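Local coordinates for aspartate-semialdehyde dehydrogenase (Thermus thermophilus, PDB 2YV3) that catalyses the NADPH-dependent reductive dephosphorylation of L-aspartyl-4-phosphate to L-aspartate-semialdehyde, an early step towards lysine, methionine and threonine, and works as a homodimer, at the interface of chains A and B. Coordinates in Å, arbitrary orientation; residue numbers count along the deposited sequence, not the author numbering. Chains: chain A/B, Aspartate-semialdehyde dehydrogenase.

The interface of chains A and B. Residues chain A 274, 276, 278, 280; chain B 185-186, 190, 192.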
ATOM      1  N   LYS A 274     -13.268  -8.369  12.356  1.00 25.01           N
ATOM      2  CA  LYS A 274     -12.236  -8.390  11.325  1.00 22.58           C
ATOM      3  C   LYS A 274     -12.961  -8.224  10.012  1.00 25.51           C
ATOM      4  O   LYS A 274     -12.802  -9.040   9.103  1.00 37.26           O
ATOM      5  CB  LYS A 274     -11.488  -9.731  11.324  1.00 20.73           C
ATOM      6  CG  LYS A 274     -10.743 -10.041  12.615  1.00 22.23           C
ATOM      7  CD  LYS A 274     -10.061 -11.407  12.547  1.00 30.25           C
ATOM      8  CE  LYS A 274      -9.924 -12.059  13.919  1.00 25.00           C
ATOM      9  NZ  LYS A 274      -9.171 -11.234  14.900  1.00 33.73           N
ATOM     10  N   TYR A 276     -13.493  -5.615   6.969  1.00 11.57           N
ATOM     11  CA  TYR A 276     -13.110  -4.428   6.203  1.00  7.97           C
ATOM     12  C   TYR A 276     -12.910  -4.731   4.683  1.00 20.31           C
ATOM     13  O   TYR A 276     -12.912  -5.890   4.252  1.00 11.06           O
ATOM     14  CB  TYR A 276     -11.829  -3.865   6.830  1.00  9.45           C
ATOM     15  CG  TYR A 276     -10.972  -4.958   7.442  1.00 13.06           C
ATOM     16  CD1 TYR A 276     -10.269  -5.840   6.630  1.00 19.83           C
ATOM     17  CD2 TYR A 276     -10.987  -5.211   8.821  1.00 19.57           C
ATOM     18  CE1 TYR A 276      -9.621  -6.954   7.156  1.00 21.59           C
ATOM     19  CE2 TYR A 276     -10.335  -6.338   9.362  1.00  8.69           C
ATOM     20  CZ  TYR A 276      -9.669  -7.204   8.512  1.00 13.59           C
ATOM     21  OH  TYR A 276      -9.135  -8.380   8.960  1.00 23.70           O
ATOM     22  N   MET A 278     -11.366  -5.492   1.024  1.00 19.96           N
ATOM     23  CA  MET A 278     -10.231  -6.282   0.588  1.00 16.67           C
ATOM     24  C   MET A 278     -10.354  -6.769  -0.858  1.00 20.26           C
ATOM     25  O   MET A 278     -11.422  -7.196  -1.301  1.00 21.72           O
ATOM     26  CB  MET A 278     -10.060  -7.501   1.484  1.00  6.20           C
ATOM     27  CG  MET A 278      -9.519  -7.237   2.843  1.00  2.80           C
ATOM     28  SD  MET A 278      -9.014  -8.798   3.669  1.00 22.12           S
ATOM     29  CE  MET A 278     -10.342  -9.955   3.143  1.00 13.84           C
ATOM     30  N   LEU A 280      -9.799  -9.281  -1.842  1.00 36.43           N
ATOM     31  CA  LEU A 280     -10.261 -10.653  -1.680  1.00 38.87           C
ATOM     32  C   LEU A 280     -11.731 -10.794  -2.035  1.00 36.63           C
ATOM     33  O   LEU A 280     -12.145 -11.773  -2.649  1.00 37.61           O
ATOM     34  CB  LEU A 280     -10.054 -11.093  -0.229  1.00 37.23           C
ATOM     35  CG  LEU A 280     -10.750 -12.394   0.156  1.00 34.89           C
ATOM     36  CD1 LEU A 280     -10.353 -13.490  -0.850  1.00 40.72           C
ATOM     37  CD2 LEU A 280     -10.368 -12.786   1.580  1.00 42.96           C
TER
ATOM     38  N   HIS B 185      -6.709 -12.886   7.302  1.00 20.24           N
ATOM     39  CA  HIS B 185      -7.381 -13.458   6.133  1.00 20.53           C
ATOM     40  C   HIS B 185      -6.305 -14.045   5.227  1.00 22.86           C
ATOM     41  O   HIS B 185      -5.125 -14.010   5.568  1.00 25.17           O
ATOM     42  CB  HIS B 185      -8.145 -12.350   5.395  1.00 11.64           C
ATOM     43  CG  HIS B 185      -9.184 -11.671   6.236  1.00 17.86           C
ATOM     44  ND1 HIS B 185     -10.471 -12.155   6.376  1.00 14.93           N
ATOM     45  CD2 HIS B 185      -9.104 -10.579   7.036  1.00 23.07           C
ATOM     46  CE1 HIS B 185     -11.134 -11.393   7.227  1.00 22.74           C
ATOM     47  NE2 HIS B 185     -10.326 -10.430   7.643  1.00 22.60           N
ATOM     48  N   PRO B 186      -6.700 -14.655   4.098  1.00 24.08           N
ATOM     49  CA  PRO B 186      -5.733 -15.229   3.149  1.00 25.48           C
ATOM     50  C   PRO B 186      -4.917 -14.079   2.557  1.00 24.98           C
ATOM     51  O   PRO B 186      -5.477 -13.183   1.933  1.00 30.82           O
ATOM     52  CB  PRO B 186      -6.624 -15.860   2.093  1.00 20.31           C
ATOM     53  CG  PRO B 186      -7.764 -16.351   2.891  1.00 22.38           C
ATOM     54  CD  PRO B 186      -8.038 -15.217   3.870  1.00 23.95           C
ATOM     55  N   ASN B 190      -3.182 -10.430  -2.130  1.00 14.46           N
ATOM     56  CA  ASN B 190      -4.212  -9.618  -1.494  1.00 15.70           C
ATOM     57  C   ASN B 190      -3.635  -8.635  -0.469  1.00 17.57           C
ATOM     58  O   ASN B 190      -2.493  -8.775  -0.050  1.00 25.95           O
ATOM     59  CB  ASN B 190      -5.195 -10.575  -0.820  1.00 21.54           C
ATOM     60  CG  ASN B 190      -6.263  -9.871  -0.039  1.00 36.15           C
ATOM     61  OD1 ASN B 190      -7.071  -9.139  -0.598  1.00 37.21           O
ATOM     62  ND2 ASN B 190      -6.286 -10.101   1.269  1.00 38.89           N
ATOM     63  N   ILE B 192      -4.443  -6.702   3.313  1.00 16.24           N
ATOM     64  CA  ILE B 192      -5.273  -6.806   4.511  1.00 14.23           C
ATOM     65  C   ILE B 192      -5.099  -5.547   5.367  1.00 22.86           C
ATOM     66  O   ILE B 192      -4.071  -5.382   6.016  1.00 22.26           O
ATOM     67  CB  ILE B 192      -4.876  -8.069   5.323  1.00  7.17           C
ATOM     68  CG1 ILE B 192      -5.070  -9.309   4.445  1.00  1.00           C
ATOM     69  CG2 ILE B 192      -5.724  -8.189   6.582  1.00  3.48           C
ATOM     70  CD1 ILE B 192      -4.355 -10.502   4.915  1.00  8.28           C
TER
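B:His185 reaches from one subunit into a row of chain A residues, A:Lys274, A:Tyr276 and A:Met278, and is the polar centre of this part of the homodimer interface. Followed outward, its CB lies against the sulfur and methyl of A:Met278, and B:His185 CG meets A:Met278 CE, the same methyl, at 3.7 Å. With CG anti to the carbonyl carbon (chi1 -59°), the imidazole is directed at chain A. ND1 also lies near that methyl, CD2 packs against A:Tyr276 CE1, and CE1 lies near the backbone O of A:Lys274. At the tip, B:His185 NE2 donates a hydrogen bond to A:Tyr276 OH (2.7 Å), almost in the imidazole plane but clearly bent, 120° at the hydrogen. The same N-H is shared with the backbone O of A:Lys274, 3.2 Å from B:His185 NE2 at the ring edge, in a weak hydrogen bond. The two rings meet edge-to-face, 88° between planes; the tyrosine's long ring carries its hydroxyl out to the imidazole.

Histidine suits this place because it offers a polar edge to two oxygens and a flat face to the methionine. The flexible thioether, bent at chi3, sets its methyl over that face, towards the rim, as a CH-pi contact; A:Met278 SD lies 4.1 Å from B:Ile192 CG1. An alanine in place of B:His185 would probably leave the A:Tyr276 hydroxyl without this donor and the A:Met278 methyl without its aromatic support.

Further along, A:Leu280 CD2 supplies branched apolar bulk against rigid, apolar B:Pro186, 4.1 Å from its CD. The leucine CB faces the amide of B:Asn190, whose ND2 can serve its own loop through a weak hydrogen bond to B:Pro186 O, which may help steady it.

Most of the patch is loop against loop, with A:Leu280 in short helix 279-282. It belongs to the two-fold dimer interface, is repeated with the chains exchanged, and is centred about 12 Å from A:His238, the predicted proton acceptor.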